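Local coordinates for N-acetylmuramoyl-L-alanine amidase domain-containing protein SAOUHSC_02979 (Staphylococcus aureus, PDB 5T1Q), which probably cleaves amide bonds of the bacterial cell wall, this chain holding its glucosaminidase-type region and its C-terminal CHAP domain, at residues Asn53-Lys58 and Lys237-Val242; Gly251-Tyr256 and Tyr312-Phe317; Arg285-Ser290 and Ser354-Lys359. One frame throughout, in Å; residues are numbered along the deposited sequence.

Interaction 1: residues Asn53-Lys58 and Lys237-Val242; sequences NVVDSK and KPFREV
Val-55 and Phe-239 form the apolar centre of this contact, an isopropyl group set against a phenyl ring. CG1 of Val-55 lies 3.9 Å from CD2 of Phe-239, and CG2 of Val-55 reaches the same CD2 at 4.0 Å, so that both methyls converge on one ring carbon, CG2 at the ring edge in plane and CG1 obliquely. The valine holds CG1 anti to its backbone N (chi1 174°), a setting that also brings this methyl to 3.7 Å from the carbonyl O of Phe-239. Beside this apolar pair the link turns polar and is carried by solvent. One water donates to O of Asp-56 at 2.9 Å and accepts from N of Glu-241 at 3.0 Å, joining the two backbones where they do not bond directly.

The Arg-240 chain bends at chi3 (82°), the torsion that places NE, and the guanidinium runs loosely past Asp-56 to Lys-58. Its NH1 stays 4.0 Å from CA of Ser-57, while the bridging water sits over the centre of one guanidinium face. The carboxylate of Asp-56 is engaged elsewhere, in a salt bridge with Arg-61. Further out, Phe-239 packs on helix 253-262 and Val-54 on helix 195-205, so each segment also meets a helix. Segment 53-58 leads from edge strand 52-54 to Ser-57, the N-cap of helix 58-78, and Lys-58 in its first turn. The arrangement is a lightly packed, water-bridged surface contact between the loop preceding helix 253-262 and the strand-to-helix connection from the sheet's edge strand 52-54 to helix 58-78.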
loop_
_atom_site.group_PDB
_atom_site.type_symbol
_atom_site.label_atom_id
_atom_site.label_comp_id
_atom_site.label_asym_id
_atom_site.label_seq_id
_atom_site.Cartn_x
_atom_site.Cartn_y
_atom_site.Cartn_z
ATOM N N ASN A 53 -5.969 -2.229 -9.651
ATOM C CA ASN A 53 -7.213 -2.288 -8.919
ATOM C C ASN A 53 -6.892 -2.111 -7.469
ATOM O O ASN A 53 -5.928 -2.685 -6.964
ATOM C CB ASN A 53 -7.923 -3.621 -9.104
ATOM C CG ASN A 53 -8.588 -3.743 -10.454
ATOM O OD1 ASN A 53 -8.523 -2.833 -11.280
ATOM N ND2 ASN A 53 -9.264 -4.856 -10.671
ATOM N N VAL A 54 -7.721 -1.317 -6.809
ATOM C CA VAL A 54 -7.612 -1.103 -5.381
ATOM C C VAL A 54 -8.145 -2.355 -4.691
ATOM O O VAL A 54 -8.908 -3.143 -5.285
ATOM C CB VAL A 54 -8.468 0.109 -4.909
ATOM C CG1 VAL A 54 -8.179 1.344 -5.751
ATOM C CG2 VAL A 54 -9.964 -0.205 -4.952
ATOM N N VAL A 55 -7.729 -2.551 -3.449
ATOM C CA VAL A 55 -8.272 -3.626 -2.632
ATOM C C VAL A 55 -9.512 -2.991 -2.002
ATOM O O VAL A 55 -9.393 -2.122 -1.146
ATOM C CB VAL A 55 -7.285 -4.094 -1.553
ATOM C CG1 VAL A 55 -7.951 -5.107 -0.629
ATOM C CG2 VAL A 55 -6.038 -4.686 -2.196
ATOM N N ASP A 56 -10.692 -3.393 -2.476
ATOM C CA ASP A 56 -11.983 -2.863 -2.006
ATOM C C ASP A 56 -12.112 -3.069 -0.489
ATOM O O ASP A 56 -11.641 -4.077 0.043
ATOM C CB ASP A 56 -13.120 -3.570 -2.763
ATOM C CG ASP A 56 -14.470 -2.901 -2.582
ATOM O OD1 ASP A 56 -14.524 -1.668 -2.374
ATOM O OD2 ASP A 56 -15.491 -3.616 -2.685
ATOM N N SER A 57 -12.750 -2.126 0.206
ATOM C CA SER A 57 -12.817 -2.182 1.674
ATOM C C SER A 57 -13.900 -1.281 2.268
ATOM O O SER A 57 -14.166 -0.194 1.747
ATOM C CB SER A 57 -11.443 -1.755 2.228
ATOM O OG SER A 57 -11.431 -1.651 3.637
ATOM N N LYS A 58 -14.523 -1.728 3.361
ATOM C CA LYS A 58 -15.532 -0.896 4.032
ATOM C C LYS A 58 -14.832 0.210 4.846
ATOM O O LYS A 58 -15.408 1.269 5.062
ATOM C CB LYS A 58 -16.499 -1.709 4.909
ATOM C CG LYS A 58 -17.735 -0.889 5.296
ATOM C CD LYS A 58 -18.783 -1.649 6.105
ATOM C CE LYS A 58 -18.360 -1.881 7.551
ATOM N NZ LYS A 58 -19.447 -2.529 8.344
ATOM N N LYS A 237 -10.482 -16.385 -5.117
ATOM C CA LYS A 237 -11.137 -15.380 -4.278
ATOM C C LYS A 237 -10.318 -14.077 -4.256
ATOM O O LYS A 237 -9.086 -14.116 -4.162
ATOM C CB LYS A 237 -11.308 -15.924 -2.852
ATOM C CG LYS A 237 -11.909 -14.947 -1.856
ATOM C CD LYS A 237 -11.892 -15.493 -0.434
ATOM C CE LYS A 237 -12.854 -16.650 -0.248
ATOM N NZ LYS A 237 -12.961 -17.027 1.188
ATOM N N PRO A 238 -10.996 -12.922 -4.360
ATOM C CA PRO A 238 -10.254 -11.662 -4.333
ATOM C C PRO A 238 -9.598 -11.410 -2.977
ATOM O O PRO A 238 -10.077 -11.918 -1.945
ATOM C CB PRO A 238 -11.325 -10.595 -4.627
ATOM C CG PRO A 238 -12.648 -11.254 -4.368
ATOM C CD PRO A 238 -12.444 -12.725 -4.595
ATOM N N PHE A 239 -8.502 -10.655 -2.979
ATOM C CA PHE A 239 -7.835 -10.340 -1.743
ATOM C C PHE A 239 -8.627 -9.312 -0.956
ATOM O O PHE A 239 -9.210 -8.413 -1.535
ATOM C CB PHE A 239 -6.416 -9.809 -1.962
ATOM C CG PHE A 239 -5.708 -9.457 -0.673
ATOM C CD1 PHE A 239 -5.269 -10.458 0.179
ATOM C CD2 PHE A 239 -5.514 -8.136 -0.301
ATOM C CE1 PHE A 239 -4.638 -10.156 1.377
ATOM C CE2 PHE A 239 -4.883 -7.821 0.891
ATOM C CZ PHE A 239 -4.438 -8.837 1.732
ATOM N N ARG A 240 -8.640 -9.480 0.363
ATOM C CA ARG A 240 -9.279 -8.536 1.295
ATOM C C ARG A 240 -8.517 -8.599 2.608
ATOM O O ARG A 240 -8.087 -9.669 3.025
ATOM C CB ARG A 240 -10.776 -8.833 1.530
ATOM C CG ARG A 240 -11.650 -8.678 0.292
ATOM C CD ARG A 240 -13.156 -8.644 0.577
ATOM N NE ARG A 240 -13.671 -7.324 1.013
ATOM C CZ ARG A 240 -13.910 -6.934 2.278
ATOM N NH1 ARG A 240 -14.393 -5.710 2.508
ATOM N NH2 ARG A 240 -13.690 -7.740 3.318
ATOM N N GLU A 241 -8.328 -7.441 3.227
ATOM C CA GLU A 241 -7.639 -7.335 4.511
ATOM C C GLU A 241 -8.664 -7.765 5.552
ATOM O O GLU A 241 -9.733 -7.168 5.672
ATOM C CB GLU A 241 -7.153 -5.895 4.717
ATOM C CG GLU A 241 -6.249 -5.646 5.922
ATOM C CD GLU A 241 -5.562 -4.273 5.879
ATOM O OE1 GLU A 241 -5.189 -3.800 4.770
ATOM O OE2 GLU A 241 -5.356 -3.674 6.961
ATOM N N VAL A 242 -8.344 -8.829 6.279
ATOM C CA VAL A 242 -9.274 -9.420 7.233
ATOM C C VAL A 242 -9.128 -8.839 8.636
ATOM O O VAL A 242 -10.012 -8.133 9.133
ATOM C CB VAL A 242 -9.066 -10.963 7.304
ATOM C CG1 VAL A 242 -10.096 -11.614 8.231
ATOM C CG2 VAL A 242 -9.124 -11.576 5.910
HETATM O O HOH W 1 -10.119 -5.248 2.161
#

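Interaction 2: residues Gly251-Tyr256 and Tyr312-Phe317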
loop_
_atom_site.group_PDB
_atom_site.type_symbol
_atom_site.label_atom_id
_atom_site.label_comp_id
_atom_site.label_asym_id
_atom_site.label_seq_id
_atom_site.Cartn_x
_atom_site.Cartn_y
_atom_site.Cartn_z
ATOM N N GLY A 251 1.800 -4.795 4.330
ATOM C CA GLY A 251 2.142 -4.948 2.916
ATOM C C GLY A 251 3.301 -5.859 2.554
ATOM O O GLY A 251 3.395 -6.282 1.414
ATOM N N GLN A 252 4.186 -6.173 3.495
ATOM C CA GLN A 252 5.340 -7.043 3.170
ATOM C C GLN A 252 4.892 -8.482 2.885
ATOM O O GLN A 252 3.732 -8.832 3.130
ATOM C CB GLN A 252 6.383 -6.971 4.279
ATOM C CG GLN A 252 6.917 -5.557 4.455
ATOM C CD GLN A 252 7.585 -5.030 3.191
ATOM O OE1 GLN A 252 8.397 -5.715 2.575
ATOM N NE2 GLN A 252 7.234 -3.820 2.795
ATOM N N CYS A 253 5.794 -9.305 2.358
ATOM C CA CYS A 253 5.423 -10.665 1.945
ATOM C C CYS A 253 4.856 -11.486 3.089
ATOM O O CYS A 253 3.951 -12.265 2.897
ATOM C CB CYS A 253 6.587 -11.399 1.293
ATOM S SG CYS A 253 8.057 -11.620 2.321
ATOM N N THR A 254 5.417 -11.277 4.273
ATOM C CA THR A 254 5.013 -11.947 5.498
ATOM C C THR A 254 3.592 -11.539 5.870
ATOM O O THR A 254 2.733 -12.383 6.096
ATOM C CB THR A 254 5.975 -11.563 6.632
ATOM O OG1 THR A 254 6.183 -10.158 6.590
ATOM C CG2 THR A 254 7.319 -12.217 6.444
ATOM N N TRP A 255 3.348 -10.236 5.907
ATOM C CA TRP A 255 2.005 -9.717 6.186
ATOM C C TRP A 255 0.973 -10.243 5.184
ATOM O O TRP A 255 -0.150 -10.565 5.547
ATOM C CB TRP A 255 2.017 -8.175 6.153
ATOM C CG TRP A 255 0.662 -7.549 6.286
ATOM C CD1 TRP A 255 0.061 -7.124 7.432
ATOM C CD2 TRP A 255 -0.265 -7.286 5.225
ATOM N NE1 TRP A 255 -1.184 -6.605 7.147
ATOM C CE2 TRP A 255 -1.404 -6.697 5.800
ATOM C CE3 TRP A 255 -0.237 -7.492 3.849
ATOM C CZ2 TRP A 255 -2.516 -6.315 5.043
ATOM C CZ3 TRP A 255 -1.349 -7.107 3.091
ATOM C CH2 TRP A 255 -2.464 -6.526 3.693
ATOM N N TYR A 256 1.348 -10.313 3.918
ATOM C CA TYR A 256 0.395 -10.743 2.896
ATOM C C TYR A 256 -0.041 -12.184 3.124
ATOM O O TYR A 256 -1.235 -12.475 3.084
ATOM C CB TYR A 256 0.941 -10.539 1.458
ATOM C CG TYR A 256 0.015 -11.137 0.438
ATOM C CD1 TYR A 256 -1.111 -10.434 -0.009
ATOM C CD2 TYR A 256 0.224 -12.438 -0.049
ATOM C CE1 TYR A 256 -1.981 -10.998 -0.917
ATOM C CE2 TYR A 256 -0.660 -13.018 -0.943
ATOM C CZ TYR A 256 -1.753 -12.295 -1.379
ATOM O OH TYR A 256 -2.619 -12.857 -2.268
ATOM N N TYR A 312 16.737 -12.334 3.479
ATOM C CA TYR A 312 15.401 -12.630 4.032
ATOM C C TYR A 312 14.629 -13.780 3.412
ATOM O O TYR A 312 13.668 -14.239 4.005
ATOM C CB TYR A 312 14.487 -11.401 3.956
ATOM C CG TYR A 312 14.895 -10.191 4.766
ATOM C CD1 TYR A 312 15.382 -10.317 6.062
ATOM C CD2 TYR A 312 14.654 -8.912 4.284
ATOM C CE1 TYR A 312 15.702 -9.197 6.818
ATOM C CE2 TYR A 312 14.964 -7.788 5.036
ATOM C CZ TYR A 312 15.489 -7.936 6.299
ATOM O OH TYR A 312 15.814 -6.824 7.042
ATOM N N GLY A 313 15.008 -14.234 2.229
ATOM C CA GLY A 313 14.221 -15.250 1.550
ATOM C C GLY A 313 12.883 -14.629 1.162
ATOM O O GLY A 313 12.761 -13.413 1.025
ATOM N N HIS A 314 11.865 -15.455 1.049
ATOM C CA HIS A 314 10.572 -14.982 0.632
ATOM C C HIS A 314 9.496 -15.952 1.061
ATOM O O HIS A 314 9.778 -17.118 1.309
ATOM C CB HIS A 314 10.590 -14.824 -0.900
ATOM C CG HIS A 314 9.322 -14.294 -1.470
ATOM N ND1 HIS A 314 8.856 -13.032 -1.181
ATOM C CD2 HIS A 314 8.441 -14.831 -2.343
ATOM C CE1 HIS A 314 7.715 -12.827 -1.826
ATOM N NE2 HIS A 314 7.438 -13.906 -2.532
ATOM N N VAL A 315 8.271 -15.460 1.175
ATOM C CA VAL A 315 7.131 -16.290 1.495
ATOM C C VAL A 315 5.946 -15.860 0.617
ATOM O O VAL A 315 5.749 -14.674 0.339
ATOM C CB VAL A 315 6.824 -16.322 3.018
ATOM C CG1 VAL A 315 6.354 -14.964 3.537
ATOM C CG2 VAL A 315 5.803 -17.384 3.346
ATOM N N ALA A 316 5.171 -16.845 0.173
ATOM C CA ALA A 316 4.027 -16.627 -0.708
ATOM C C ALA A 316 2.910 -17.568 -0.325
ATOM O O ALA A 316 3.102 -18.450 0.515
ATOM C CB ALA A 316 4.427 -16.850 -2.155
ATOM N N PHE A 317 1.738 -17.366 -0.917
ATOM C CA PHE A 317 0.562 -18.181 -0.636
ATOM C C PHE A 317 0.246 -19.071 -1.831
ATOM O O PHE A 317 0.194 -18.584 -2.956
ATOM C CB PHE A 317 -0.625 -17.261 -0.323
ATOM C CG PHE A 317 -1.909 -17.996 -0.033
ATOM C CD1 PHE A 317 -2.157 -18.504 1.224
ATOM C CD2 PHE A 317 -2.865 -18.181 -1.019
ATOM C CE1 PHE A 317 -3.335 -19.186 1.510
ATOM C CE2 PHE A 317 -4.042 -18.877 -0.751
ATOM C CZ PHE A 317 -4.279 -19.371 0.523
HETATM O O HOH W 2 3.851 -12.672 -0.016
#
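Cys-253 reaches from the first turn of helix 253-262 toward strand 314-321, and its side chain can be followed atom by atom. CB comes first: it rests 3.5 Å from the carbonyl O of Val-315 and 3.6 Å from CE1 of His-314. Beyond it, SG occupies the crowded position between the backbone N and the carbonyl carbon (chi1 60°), where it lies 3.9 Å from ND1 of His-314 and equally far from CG1 of Val-315. The line from SG to the centroid of the imidazole runs obliquely, 57° off the ring normal. The other ring nitrogen, NE2 of His-314, is hydrogen-bonded to OE1 of Glu-331.

A cysteine at the start of a helix facing a histidine on a strand is the arrangement of papain-like cysteine hydrolases, to which the CHAP domain belongs. Cys-253, His-314 and Glu-331 are consistent with its catalytic triad, the glutamate probably orienting the imidazole.

CG1 of Val-315 lies against the helix backbone, 3.8 Å from CA of Thr-254, and the side chains of Thr-254 and Val-315 cross at about a right angle. The hydroxyl of Thr-254 is satisfied by the backbone O of Gln-20. A water donates to O of Cys-253 at 2.9 Å and to O of Val-315 at 2.8 Å, bridging helix and strand. Further along, CE2 of Tyr-256 touches CB of Phe-317, while the tyrosine hydroxyl is hydrogen-bonded to OG of Ser-330.

Interaction 3: residues Arg285-Ser290 and Ser354-Lys359; sequences RDYQVS and SYITGK
Lys-359, the C-terminal residue, sends its ammonium to the carbonyl O of Arg-285, where NZ donates at 2.8 Å and lies in the carbonyl plane. The same NZ stands over one face of the Tyr-287 ring, 3.8 Å from its centroid, a cation-pi contact. CE of Lys-359 sits almost exactly above the ring centre, 3° off the normal, adding a CH-pi contact. With the chain extended beyond CG, the lysine crosses the tyrosine at about a right angle. Asp-286 OD2 is 4.4 Å from NZ of Lys-359, too far for a salt bridge, though its charge may favour the ammonium there.

The backbones pair alongside. N of Tyr-355 donates to O of Ser-290 at 2.7 Å, and N of Ser-290 returns a bond to O of Tyr-355 at 3.1 Å. Farther down, N of Thr-357 donates to O of Gln-288 at 2.9 Å; beside it, a water accepts from N of Gln-288 and donates to O of Thr-357, entering the ladder between the two strands.

Val-289 and Ile-356, a non-hydrogen-bonded pair, touch through CG2 and CG1 on the face turned to helix 278-284, and CG2 of Ile-356 also meets CB of Tyr-287. Ser-290 and Tyr-355 point to the opposite face. The Tyr-287 hydroxyl is hydrogen-bonded to N of Ser-269. This is an antiparallel ladder in which the short outermost strand 288-290 flanks the C-terminal strand 354-357 of the mixed sheet.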
loop_
_atom_site.group_PDB
_atom_site.type_symbol
_atom_site.label_atom_id
_atom_site.label_comp_id
_atom_site.label_asym_id
_atom_site.label_seq_id
_atom_site.Cartn_x
_atom_site.Cartn_y
_atom_site.Cartn_z
ATOM N N ARG A 285 7.095 -24.950 16.158
ATOM C CA ARG A 285 5.839 -24.517 16.790
ATOM C C ARG A 285 4.598 -25.364 16.408
ATOM O O ARG A 285 3.461 -24.879 16.422
ATOM C CB ARG A 285 5.628 -23.012 16.532
ATOM C CG ARG A 285 6.650 -22.129 17.258
ATOM C CD ARG A 285 6.914 -20.817 16.528
ATOM N NE ARG A 285 7.990 -20.013 17.117
ATOM C CZ ARG A 285 9.294 -20.312 17.080
ATOM N NH1 ARG A 285 10.164 -19.479 17.637
ATOM N NH2 ARG A 285 9.745 -21.438 16.525
ATOM N N ASP A 286 4.846 -26.622 16.053
ATOM C CA ASP A 286 3.785 -27.620 15.835
ATOM C C ASP A 286 2.932 -27.494 14.560
ATOM O O ASP A 286 1.843 -28.046 14.506
ATOM C CB ASP A 286 2.866 -27.681 17.065
ATOM C CG ASP A 286 2.151 -29.023 17.206
ATOM O OD1 ASP A 286 2.826 -30.069 17.077
ATOM O OD2 ASP A 286 0.927 -29.038 17.506
ATOM N N TYR A 287 3.407 -26.779 13.553
ATOM C CA TYR A 287 2.684 -26.692 12.282
ATOM C C TYR A 287 3.127 -27.846 11.392
ATOM O O TYR A 287 4.243 -28.340 11.552
ATOM C CB TYR A 287 2.991 -25.386 11.579
ATOM C CG TYR A 287 2.358 -24.198 12.212
ATOM C CD1 TYR A 287 2.934 -23.577 13.311
ATOM C CD2 TYR A 287 1.179 -23.676 11.711
ATOM C CE1 TYR A 287 2.336 -22.478 13.907
ATOM C CE2 TYR A 287 0.572 -22.586 12.304
ATOM C CZ TYR A 287 1.162 -21.992 13.402
ATOM O OH TYR A 287 0.558 -20.908 13.978
ATOM N N GLN A 288 2.246 -28.289 10.486
ATOM C CA GLN A 288 2.581 -29.329 9.508
ATOM C C GLN A 288 3.424 -28.620 8.440
ATOM O O GLN A 288 2.969 -27.642 7.840
ATOM C CB GLN A 288 1.319 -29.914 8.832
ATOM C CG GLN A 288 0.218 -30.426 9.772
ATOM C CD GLN A 288 -1.200 -30.379 9.143
ATOM O OE1 GLN A 288 -2.162 -29.904 9.773
ATOM N NE2 GLN A 288 -1.314 -30.812 7.881
ATOM N N VAL A 289 4.639 -29.099 8.213
ATOM C CA VAL A 289 5.538 -28.497 7.233
ATOM C C VAL A 289 6.157 -29.613 6.417
ATOM O O VAL A 289 6.648 -30.595 6.996
ATOM C CB VAL A 289 6.690 -27.709 7.910
ATOM C CG1 VAL A 289 7.548 -26.987 6.873
ATOM C CG2 VAL A 289 6.167 -26.716 8.932
ATOM N N SER A 290 6.132 -29.493 5.086
ATOM C CA SER A 290 6.776 -30.489 4.239
ATOM C C SER A 290 7.152 -29.918 2.863
ATOM O O SER A 290 6.831 -28.760 2.538
ATOM C CB SER A 290 5.882 -31.726 4.063
ATOM O OG SER A 290 4.959 -31.564 3.003
ATOM N N SER A 354 9.310 -25.308 0.916
ATOM C CA SER A 354 8.618 -25.788 2.113
ATOM C C SER A 354 7.230 -25.220 2.161
ATOM O O SER A 354 7.035 -24.038 1.879
ATOM C CB SER A 354 9.353 -25.384 3.380
ATOM O OG SER A 354 10.530 -26.097 3.497
ATOM N N TYR A 355 6.270 -26.069 2.512
ATOM C CA TYR A 355 4.853 -25.695 2.596
ATOM C C TYR A 355 4.362 -25.823 4.028
ATOM O O TYR A 355 4.470 -26.884 4.617
ATOM C CB TYR A 355 4.045 -26.575 1.672
ATOM C CG TYR A 355 4.525 -26.436 0.243
ATOM C CD1 TYR A 355 5.603 -27.205 -0.230
ATOM C CD2 TYR A 355 3.957 -25.498 -0.615
ATOM C CE1 TYR A 355 6.090 -27.041 -1.523
ATOM C CE2 TYR A 355 4.428 -25.340 -1.907
ATOM C CZ TYR A 355 5.502 -26.107 -2.353
ATOM O OH TYR A 355 5.960 -25.969 -3.633
ATOM N N ILE A 356 3.840 -24.731 4.582
ATOM C CA ILE A 356 3.330 -24.721 5.947
ATOM C C ILE A 356 1.813 -24.745 5.927
ATOM O O ILE A 356 1.180 -23.844 5.361
ATOM C CB ILE A 356 3.775 -23.442 6.694
ATOM C CG1 ILE A 356 5.303 -23.283 6.664
ATOM C CG2 ILE A 356 3.278 -23.459 8.143
ATOM C CD1 ILE A 356 5.786 -21.907 7.094
ATOM N N THR A 357 1.216 -25.759 6.537
ATOM C CA THR A 357 -0.237 -25.806 6.668
ATOM C C THR A 357 -0.597 -25.014 7.908
ATOM O O THR A 357 -0.056 -25.275 8.966
ATOM C CB THR A 357 -0.742 -27.253 6.801
ATOM O OG1 THR A 357 -0.374 -27.978 5.620
ATOM C CG2 THR A 357 -2.277 -27.316 6.982
ATOM N N GLY A 358 -1.483 -24.025 7.777
ATOM C CA GLY A 358 -1.910 -23.215 8.937
ATOM C C GLY A 358 -2.879 -23.973 9.839
ATOM O O GLY A 358 -3.416 -24.999 9.448
ATOM N N LYS A 359 -3.093 -23.460 11.046
ATOM C CA LYS A 359 -4.027 -24.060 12.002
ATOM C C LYS A 359 -5.354 -23.333 11.955
ATOM O O LYS A 359 -5.532 -22.439 11.130
ATOM C CB LYS A 359 -3.445 -24.019 13.407
ATOM C CG LYS A 359 -2.277 -24.962 13.580
ATOM C CD LYS A 359 -1.519 -24.674 14.862
ATOM C CE LYS A 359 -0.240 -25.490 14.922
ATOM N NZ LYS A 359 0.700 -24.977 15.953
ATOM O OXT LYS A 359 -6.283 -23.608 12.724
HETATM O O HOH W 3 -0.318 -27.374 10.608
#

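In the fold
All three contacts reach the same mixed sheet, interaction 1 at the edge strand 52-54 and interaction 3 at the other edge, 288-290, with centres about 26 Å apart. Interaction 2 holds the probable Cys-His pair of the active site, and its centre lies about 17 Å from that of interaction 1 and about 16 Å from that of interaction 3. Interactions 1 and 2 touch directly: CD1 of Phe-239 is 3.5 Å from CE1 of Tyr-256, and CZ of Phe-239 is 3.6 Å from CH2 of Trp-255. Interactions 2 and 3 alternate along the chain without touching; a bound sodium ion lies about 6 Å from the His-314 side chain.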